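Local coordinates for protein beta-mannosidase (Trichoderma harzianum, PDB 4CVU) that probably hydrolyses terminal, non-reducing beta-D-mannose residues from oligosaccharides and glycoconjugates, as a fungal beta-mannosidase of glycoside hydrolase family 2, at residues R725-Y731 with W888-A893; S70-D76 with G203-S207; S578-D582 with F678-M682. All blocks are in the same frame, centred on the assembly; numbering follows the deposited sequence.

Interaction 1: residues R725-Y731 with W888-A893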
loop_
_atom_site.group_PDB
_atom_site.type_symbol
_atom_site.label_atom_id
_atom_site.label_comp_id
_atom_site.label_asym_id
_atom_site.label_seq_id
_atom_site.Cartn_x
_atom_site.Cartn_y
_atom_site.Cartn_z
ATOM N N ARG A 725 3.454 3.441 18.230
ATOM C CA ARG A 725 3.528 2.049 18.674
ATOM C C ARG A 725 4.878 1.878 19.348
ATOM O O ARG A 725 5.843 2.322 18.812
ATOM C CB ARG A 725 3.530 1.078 17.470
ATOM C CG ARG A 725 3.679 -0.400 17.877
ATOM C CD ARG A 725 3.659 -1.377 16.730
ATOM N NE ARG A 725 2.296 -1.529 16.220
ATOM C CZ ARG A 725 1.410 -2.468 16.587
ATOM N NH1 ARG A 725 1.714 -3.405 17.471
ATOM N NH2 ARG A 725 0.171 -2.456 16.050
ATOM N N TRP A 726 4.882 1.195 20.463
ATOM C CA TRP A 726 6.089 0.826 21.201
ATOM C C TRP A 726 6.856 -0.326 20.543
ATOM O O TRP A 726 6.314 -1.385 20.294
ATOM C CB TRP A 726 5.689 0.442 22.602
ATOM C CG TRP A 726 5.307 1.589 23.454
ATOM C CD1 TRP A 726 4.686 2.700 23.070
ATOM C CD2 TRP A 726 5.583 1.747 24.850
ATOM N NE1 TRP A 726 4.500 3.555 24.133
ATOM C CE2 TRP A 726 5.041 2.988 25.242
ATOM C CE3 TRP A 726 6.172 0.936 25.815
ATOM C CZ2 TRP A 726 5.126 3.464 26.535
ATOM C CZ3 TRP A 726 6.235 1.397 27.110
ATOM C CH2 TRP A 726 5.738 2.675 27.452
ATOM N N LYS A 727 8.149 -0.119 20.332
ATOM C CA LYS A 727 9.083 -1.188 20.088
ATOM C C LYS A 727 9.281 -1.933 21.396
ATOM O O LYS A 727 8.617 -1.636 22.391
ATOM C CB LYS A 727 10.438 -0.644 19.597
ATOM C CG LYS A 727 10.374 0.105 18.269
ATOM C CD LYS A 727 11.757 0.241 17.635
ATOM C CE LYS A 727 11.688 1.093 16.363
ATOM N NZ LYS A 727 12.983 1.445 15.708
ATOM N N VAL A 728 10.202 -2.901 21.376
ATOM C CA VAL A 728 10.640 -3.583 22.568
ATOM C C VAL A 728 11.377 -2.600 23.493
ATOM O O VAL A 728 11.212 -2.689 24.697
ATOM C CB VAL A 728 11.533 -4.804 22.271
ATOM C CG1 VAL A 728 12.024 -5.482 23.540
ATOM C CG2 VAL A 728 10.774 -5.825 21.450
ATOM N N LEU A 729 12.138 -1.657 22.931
ATOM C CA LEU A 729 12.972 -0.730 23.721
ATOM C C LEU A 729 12.287 -0.004 24.903
ATOM O O LEU A 729 12.764 -0.022 26.017
ATOM C CB LEU A 729 13.620 0.313 22.817
ATOM C CG LEU A 729 14.350 1.467 23.508
ATOM C CD1 LEU A 729 15.494 0.960 24.386
ATOM C CD2 LEU A 729 14.866 2.357 22.399
ATOM N N PRO A 730 11.181 0.663 24.644
ATOM C CA PRO A 730 10.541 1.443 25.712
ATOM C C PRO A 730 10.024 0.610 26.864
ATOM O O PRO A 730 9.876 1.174 27.947
ATOM C CB PRO A 730 9.385 2.197 24.963
ATOM C CG PRO A 730 9.246 1.484 23.683
ATOM C CD PRO A 730 10.587 0.909 23.330
ATOM N N TYR A 731 9.649 -0.657 26.628
ATOM C CA TYR A 731 9.245 -1.580 27.686
ATOM C C TYR A 731 10.412 -1.901 28.583
ATOM O O TYR A 731 10.276 -1.959 29.821
ATOM C CB TYR A 731 8.686 -2.864 27.098
ATOM C CG TYR A 731 7.299 -2.700 26.498
ATOM C CD1 TYR A 731 6.202 -2.506 27.325
ATOM C CD2 TYR A 731 7.099 -2.718 25.130
ATOM C CE1 TYR A 731 4.932 -2.343 26.776
ATOM C CE2 TYR A 731 5.827 -2.569 24.598
ATOM C CZ TYR A 731 4.756 -2.373 25.450
ATOM O OH TYR A 731 3.476 -2.253 24.925
ATOM N N TRP A 888 6.048 -11.573 24.745
ATOM C CA TRP A 888 5.818 -10.369 23.987
ATOM C C TRP A 888 4.401 -10.374 23.501
ATOM O O TRP A 888 4.058 -11.259 22.746
ATOM C CB TRP A 888 6.769 -10.312 22.766
ATOM C CG TRP A 888 6.583 -9.083 21.922
ATOM C CD1 TRP A 888 6.007 -9.017 20.672
ATOM C CD2 TRP A 888 6.909 -7.736 22.290
ATOM N NE1 TRP A 888 5.999 -7.698 20.223
ATOM C CE2 TRP A 888 6.530 -6.895 21.204
ATOM C CE3 TRP A 888 7.512 -7.159 23.403
ATOM C CZ2 TRP A 888 6.718 -5.537 21.227
ATOM C CZ3 TRP A 888 7.694 -5.784 23.423
ATOM C CH2 TRP A 888 7.301 -4.989 22.357
ATOM N N LEU A 889 3.647 -9.368 23.915
ATOM C CA LEU A 889 2.280 -9.132 23.470
ATOM C C LEU A 889 2.320 -8.136 22.369
ATOM O O LEU A 889 3.061 -7.160 22.454
ATOM C CB LEU A 889 1.478 -8.578 24.626
ATOM C CG LEU A 889 1.352 -9.536 25.834
ATOM C CD1 LEU A 889 1.155 -8.739 27.100
ATOM C CD2 LEU A 889 0.209 -10.476 25.636
ATOM N N THR A 890 1.498 -8.348 21.335
ATOM C CA THR A 890 1.468 -7.501 20.212
ATOM C C THR A 890 0.018 -7.095 20.079
ATOM O O THR A 890 -0.783 -7.975 19.908
ATOM C CB THR A 890 1.870 -8.250 18.896
ATOM O OG1 THR A 890 3.184 -8.793 19.021
ATOM C CG2 THR A 890 1.824 -7.270 17.717
ATOM N N HIS A 891 -0.287 -5.798 20.210
ATOM C CA HIS A 891 -1.643 -5.267 19.914
ATOM C C HIS A 891 -1.822 -5.075 18.403
ATOM O O HIS A 891 -0.861 -4.845 17.694
ATOM C CB HIS A 891 -1.875 -3.970 20.706
ATOM C CG HIS A 891 -1.153 -2.773 20.176
ATOM N ND1 HIS A 891 -1.676 -1.984 19.176
ATOM C CD2 HIS A 891 0.020 -2.207 20.532
ATOM C CE1 HIS A 891 -0.847 -0.989 18.928
ATOM N NE2 HIS A 891 0.196 -1.112 19.734
ATOM N N PRO A 892 -3.068 -5.172 17.899
ATOM C CA PRO A 892 -3.274 -5.068 16.477
ATOM C C PRO A 892 -3.230 -3.636 15.971
ATOM O O PRO A 892 -3.154 -2.688 16.753
ATOM C CB PRO A 892 -4.698 -5.619 16.297
ATOM C CG PRO A 892 -5.384 -5.212 17.540
ATOM C CD PRO A 892 -4.325 -5.416 18.609
ATOM N N ALA A 893 -3.306 -3.524 14.662
ATOM C CA ALA A 893 -3.379 -2.260 13.946
ATOM C C ALA A 893 -4.477 -1.294 14.376
ATOM O O ALA A 893 -4.280 -0.094 14.346
ATOM C CB ALA A 893 -3.502 -2.502 12.422
HETATM O O HOH W 1 2.154 0.266 21.458
#

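Interaction 2: residues S70-D76 with G203-S207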
loop_
_atom_site.group_PDB
_atom_site.type_symbol
_atom_site.label_atom_id
_atom_site.label_comp_id
_atom_site.label_asym_id
_atom_site.label_seq_id
_atom_site.Cartn_x
_atom_site.Cartn_y
_atom_site.Cartn_z
ATOM N N SER A 70 2.579 11.668 1.701
ATOM C CA SER A 70 3.983 11.904 1.468
ATOM C C SER A 70 4.893 10.836 2.059
ATOM O O SER A 70 5.847 10.508 1.410
ATOM C CB SER A 70 4.417 13.247 1.958
ATOM O OG SER A 70 3.317 14.047 2.106
ATOM N N ASN A 71 4.586 10.265 3.239
ATOM C CA ASN A 71 5.477 9.242 3.854
ATOM C C ASN A 71 5.587 7.907 3.095
ATOM O O ASN A 71 6.396 7.090 3.444
ATOM C CB ASN A 71 5.061 8.913 5.291
ATOM C CG ASN A 71 5.243 10.091 6.252
ATOM O OD1 ASN A 71 6.078 10.958 6.070
ATOM N ND2 ASN A 71 4.489 10.068 7.306
ATOM N N ASN A 72 4.683 7.661 2.145
ATOM C CA ASN A 72 4.620 6.382 1.430
ATOM C C ASN A 72 5.717 6.056 0.434
ATOM O O ASN A 72 6.189 6.935 -0.268
ATOM C CB ASN A 72 3.278 6.275 0.659
ATOM C CG ASN A 72 2.086 6.096 1.591
ATOM O OD1 ASN A 72 2.256 6.080 2.797
ATOM N ND2 ASN A 72 0.878 6.004 1.052
ATOM N N GLY A 73 6.125 4.777 0.389
ATOM C CA GLY A 73 6.839 4.219 -0.759
ATOM C C GLY A 73 8.187 4.886 -1.005
ATOM O O GLY A 73 9.012 4.966 -0.076
ATOM N N LEU A 74 8.433 5.350 -2.238
ATOM C CA LEU A 74 9.704 6.029 -2.527
ATOM C C LEU A 74 9.451 7.492 -2.806
ATOM O O LEU A 74 10.159 8.100 -3.607
ATOM C CB LEU A 74 10.456 5.370 -3.701
ATOM C CG LEU A 74 11.000 3.975 -3.389
ATOM C CD1 LEU A 74 11.432 3.330 -4.700
ATOM C CD2 LEU A 74 12.158 4.003 -2.380
ATOM N N ASN A 75 8.455 8.059 -2.116
ATOM C CA ASN A 75 8.074 9.478 -2.258
ATOM C C ASN A 75 9.124 10.482 -1.882
ATOM O O ASN A 75 9.012 11.629 -2.287
ATOM C CB ASN A 75 6.830 9.811 -1.468
ATOM C CG ASN A 75 5.526 9.384 -2.191
ATOM O OD1 ASN A 75 4.450 9.399 -1.580
ATOM N ND2 ASN A 75 5.609 8.975 -3.423
ATOM N N ASP A 76 10.126 10.071 -1.102
ATOM C CA ASP A 76 11.245 10.965 -0.802
ATOM C C ASP A 76 11.906 11.315 -2.113
ATOM O O ASP A 76 12.452 12.385 -2.237
ATOM C CB ASP A 76 12.283 10.325 0.152
ATOM C CG ASP A 76 13.190 11.329 0.799
ATOM O OD1 ASP A 76 12.758 12.471 1.000
ATOM O OD2 ASP A 76 14.363 10.996 1.148
ATOM N N GLY A 203 15.202 10.329 8.644
ATOM C CA GLY A 203 13.996 11.009 8.066
ATOM C C GLY A 203 14.203 11.461 6.650
ATOM O O GLY A 203 15.355 11.467 6.141
ATOM N N PRO A 204 13.084 11.793 5.957
ATOM C CA PRO A 204 13.057 12.180 4.548
ATOM C C PRO A 204 13.381 13.658 4.355
ATOM O O PRO A 204 13.547 14.430 5.357
ATOM C CB PRO A 204 11.586 11.904 4.142
ATOM C CG PRO A 204 10.819 12.183 5.399
ATOM C CD PRO A 204 11.728 11.781 6.553
ATOM N N ALA A 205 13.471 14.070 3.097
ATOM C CA ALA A 205 13.845 15.422 2.758
ATOM C C ALA A 205 12.807 16.071 1.884
ATOM O O ALA A 205 13.052 16.228 0.669
ATOM C CB ALA A 205 15.171 15.410 2.013
ATOM N N PHE A 206 11.696 16.485 2.481
ATOM C CA PHE A 206 10.580 17.042 1.702
ATOM C C PHE A 206 10.651 18.544 1.437
ATOM O O PHE A 206 9.911 19.050 0.582
ATOM C CB PHE A 206 9.239 16.655 2.343
ATOM C CG PHE A 206 8.912 15.191 2.199
ATOM C CD1 PHE A 206 8.857 14.608 0.937
ATOM C CD2 PHE A 206 8.708 14.389 3.315
ATOM C CE1 PHE A 206 8.602 13.268 0.795
ATOM C CE2 PHE A 206 8.446 13.035 3.165
ATOM C CZ PHE A 206 8.384 12.495 1.897
ATOM N N SER A 207 11.509 19.248 2.194
ATOM C CA SER A 207 11.637 20.701 2.134
ATOM C C SER A 207 10.288 21.405 1.906
ATOM O O SER A 207 10.139 22.162 0.930
ATOM C CB SER A 207 12.594 21.108 1.021
ATOM O OG SER A 207 12.651 22.514 0.941
HETATM O O HOH W 2 14.161 14.141 -0.924
#

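Interaction 3: residues S578-D582 with F678-M682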
loop_
_atom_site.group_PDB
_atom_site.type_symbol
_atom_site.label_atom_id
_atom_site.label_comp_id
_atom_site.label_asym_id
_atom_site.label_seq_id
_atom_site.Cartn_x
_atom_site.Cartn_y
_atom_site.Cartn_z
ATOM N N SER A 578 30.488 -6.857 18.198
ATOM C CA SER A 578 31.265 -7.711 19.099
ATOM C C SER A 578 31.544 -7.114 20.495
ATOM O O SER A 578 31.941 -7.848 21.402
ATOM C CB SER A 578 32.599 -8.104 18.455
ATOM O OG SER A 578 33.426 -6.961 18.340
ATOM N N VAL A 579 31.380 -5.803 20.677
ATOM C CA VAL A 579 31.576 -5.199 21.986
ATOM C C VAL A 579 30.327 -4.555 22.584
ATOM O O VAL A 579 30.409 -3.887 23.642
ATOM C CB VAL A 579 32.704 -4.136 21.961
ATOM C CG1 VAL A 579 34.039 -4.791 21.596
ATOM C CG2 VAL A 579 32.374 -3.004 21.012
ATOM N N SER A 580 29.168 -4.752 21.936
ATOM C CA SER A 580 27.949 -4.066 22.329
ATOM C C SER A 580 27.541 -4.239 23.777
ATOM O O SER A 580 26.956 -3.355 24.352
ATOM C CB SER A 580 26.797 -4.520 21.417
ATOM O OG SER A 580 27.091 -4.201 20.051
ATOM N N PHE A 581 27.810 -5.406 24.349
ATOM C CA PHE A 581 27.458 -5.720 25.740
ATOM C C PHE A 581 28.677 -5.754 26.648
ATOM O O PHE A 581 28.628 -6.285 27.745
ATOM C CB PHE A 581 26.740 -7.058 25.763
ATOM C CG PHE A 581 25.447 -7.028 24.984
ATOM C CD1 PHE A 581 24.369 -6.330 25.493
ATOM C CD2 PHE A 581 25.330 -7.648 23.765
ATOM C CE1 PHE A 581 23.162 -6.270 24.769
ATOM C CE2 PHE A 581 24.119 -7.602 23.044
ATOM C CZ PHE A 581 23.065 -6.895 23.561
ATOM N N ASP A 582 29.749 -5.181 26.172
ATOM C CA ASP A 582 31.013 -5.137 26.921
ATOM C C ASP A 582 31.167 -3.799 27.605
ATOM O O ASP A 582 31.551 -2.796 26.986
ATOM C CB ASP A 582 32.157 -5.345 25.944
ATOM C CG ASP A 582 33.496 -5.393 26.658
ATOM O OD1 ASP A 582 33.499 -5.123 27.880
ATOM O OD2 ASP A 582 34.506 -5.673 25.999
ATOM N N PHE A 678 17.633 -6.851 20.176
ATOM C CA PHE A 678 19.067 -6.515 20.327
ATOM C C PHE A 678 19.177 -5.056 20.810
ATOM O O PHE A 678 19.842 -4.791 21.777
ATOM C CB PHE A 678 19.838 -6.693 19.019
ATOM C CG PHE A 678 21.201 -6.114 19.088
ATOM C CD1 PHE A 678 22.244 -6.846 19.614
ATOM C CD2 PHE A 678 21.425 -4.825 18.698
ATOM C CE1 PHE A 678 23.504 -6.297 19.742
ATOM C CE2 PHE A 678 22.666 -4.257 18.838
ATOM C CZ PHE A 678 23.718 -5.000 19.352
ATOM N N GLN A 679 18.419 -4.142 20.184
ATOM C CA GLN A 679 18.411 -2.724 20.576
ATOM C C GLN A 679 17.979 -2.556 22.018
ATOM O O GLN A 679 18.569 -1.754 22.719
ATOM C CB GLN A 679 17.454 -1.902 19.681
ATOM C CG GLN A 679 17.428 -0.384 19.896
ATOM C CD GLN A 679 16.140 0.217 19.285
ATOM O OE1 GLN A 679 15.158 -0.469 19.249
ATOM N NE2 GLN A 679 16.141 1.472 18.906
ATOM N N ALA A 680 16.884 -3.215 22.438
ATOM C CA ALA A 680 16.409 -3.096 23.827
ATOM C C ALA A 680 17.498 -3.517 24.826
ATOM O O ALA A 680 17.760 -2.832 25.809
ATOM C CB ALA A 680 15.227 -3.949 24.027
ATOM N N ASP A 681 18.066 -4.669 24.562
ATOM C CA ASP A 681 19.024 -5.269 25.486
ATOM C C ASP A 681 20.287 -4.411 25.557
ATOM O O ASP A 681 20.894 -4.282 26.622
ATOM C CB ASP A 681 19.320 -6.717 25.066
ATOM C CG ASP A 681 18.285 -7.731 25.610
ATOM O OD1 ASP A 681 17.535 -7.381 26.539
ATOM O OD2 ASP A 681 18.215 -8.891 25.100
ATOM N N MET A 682 20.739 -3.905 24.412
ATOM C CA MET A 682 21.890 -2.979 24.408
ATOM C C MET A 682 21.607 -1.676 25.174
ATOM O O MET A 682 22.448 -1.242 25.935
ATOM C CB MET A 682 22.411 -2.699 22.999
ATOM C CG MET A 682 23.827 -2.104 23.008
ATOM S SD MET A 682 24.385 -1.522 21.389
ATOM C CE MET A 682 23.178 -0.241 21.142
#

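Interaction 1: residues R725-Y731 with W888-A893
Trp888, in strand 884-890 of the Ig-fold domain, and His891, just after it, meet Val728, Tyr731 and Arg725 from the loop that runs into helix 729-736 of what is, as in other family 2 hydrolases, the TIM-barrel domain. The close-packed apolar part is built round the six-membered ring of Trp888. With CG anti to the backbone N (chi1 180°), the indole reaches across to the loop. Val728 CG2 sits over one face, 3.8 Å from the centroid of that ring, a CH-pi contact. Tyr731 comes in almost perpendicular, ring planes at 88°, bringing its CD2 to 3.6 Å from Trp888 CZ3, while its hydroxyl bonds to Phe899 N. Lys727 O lies at the indole edge, and His673 of helix 664-692 also meets the indole ring.

The other half is polar, tightly held at Arg725 and His891 and opening only toward Thr890, Pro892 and the exposed Ala893. A water bridges the backbone N of Trp726 and the imidazole NE2 of His891, while His891 ND1 donates to Pro892 O. The guanidinium of Arg725 lies flat on the imidazole, planes 9° apart and centres 3.8 Å apart, which would probably disfavour a second positive charge on the ring. Arg725 NH1, at 3.0 Å, and NH2, at 3.1 Å, both donate to His891 O from one face of its carbonyl plane.

Interaction 2: residues S70-D76 with G203-S207
The ring of Phe206 slips between Ser70 and Asp76, and most of this contact can be read from how these three side chains are turned. Both segments belong to the galactose-binding-like domain of the family 2 fold: 70-76 is a loop turning into the short helix 75-78, while the partner segment, 203-207, is a loop ahead of strand 215-221. Ser70 CB stands over one face of the phenyl, 4.3 Å from its centroid, a CH-pi contact. Over the opposite face, toward the rim, lies Asp76 OD1. At the edge, near the ring plane, Asn75 O is 3.5 Å from Phe206 CE1, whereas Ser70 O comes to 3.3 Å from Phe206 CZ from above the plane, on the side of Ser70 CB. Phe395 meets the same ring from outside the two loops.

The carboxylate of Asp76 swings across to the other loop because its CG is anti to the backbone N (chi1 -162°). Its OD1 takes the N-H of Ala205 at 2.7 Å in a nearly straight bond, 172°, on the syn side and 25° out of the carboxylate plane. Pro204 crosses this side chain at about a right angle, its CB 3.4 Å from Asp76 OD1. A water lies within hydrogen-bonding distance of both Asp76 O and Ala205 O, though it may not serve both at every moment. Behind the first loop, Arg625 NH1 binds both Asn71 O and Gly73 O.

A buried carboxylate thus fixes the second loop through one short backbone bond, and the C-H edge at Phe206 CE1 probably suits Asn75 O. Because Asp76 OD2 lies close to Glu184 OE1, the pair may share a proton or have raised affinity for one.

Interaction 3: residues S578-D582 with F678-M682
Phe581 and Ser580, the two central residues of a type I beta turn from Val579 to Asp582, press against one side of the long helix 664-692 at Phe678, Asp681 and Met682. No hydrogen bond crosses between the segments; they meet by van der Waals contact of rings, methylenes and backbone.

Among the aromatic contacts, the rings of Phe581 and Phe678 lie obliquely, planes at 76° and centroids 5.5 Å apart, with Phe581 CE2 touching Phe678 CE1 at 3.6 Å. Each ring also has an edge-to-face partner of its own, Tyr655 for Phe581 and Phe597 for Phe678, so the pair is part of a wider aromatic cluster.

A second kind of contact puts a ring against the helix backbone. With CG anti to its carbonyl carbon (chi1 -62°), Phe581 leans its edge onto the peptide joining Asp681 to Met682, bringing CE1 3.4 Å from Met682 N. That N-H is already used within the helix, by Phe678 O. Asp681 CB flanks the same ring, while its carboxylate turns to other partners, OD2 bonding to the hydroxyls of Tyr656 and Tyr886.

A third kind, small polar and sulfur contacts, is made by Ser580. Its OG lies at the Phe678 ring edge and bonds weakly to Thr577 O. Its carbonyl, bonded to Tyr586 OH, is 3.6 Å from Met682 CG. Beyond that methylene, Met682 SD lies 3.8 Å from Ser580 CB.

In the fold
Along the chain interaction 2 comes first, then interaction 3, then interaction 1, each complete before the next begins. Interactions 1 and 3 are neighbours, their centres about 20 Å apart, and they touch directly: Val728 CG1 packs on Ala680 CB at 3.6 Å. Helix 664-692 is common to both: its Phe678, Asp681 and Met682 meet the turn at 578-582, while Gln679 and Ala680 pack on Lys727, Val728 and Leu729. Only interaction 1 reaches the Ig-fold domain; interaction 3 holds a loop against the same helix on which Val728 packs. Interaction 2 lies apart, its centre about 25 Å from interaction 1 and 31 Å from interaction 3, joining two loops of the galactose-binding-like domain.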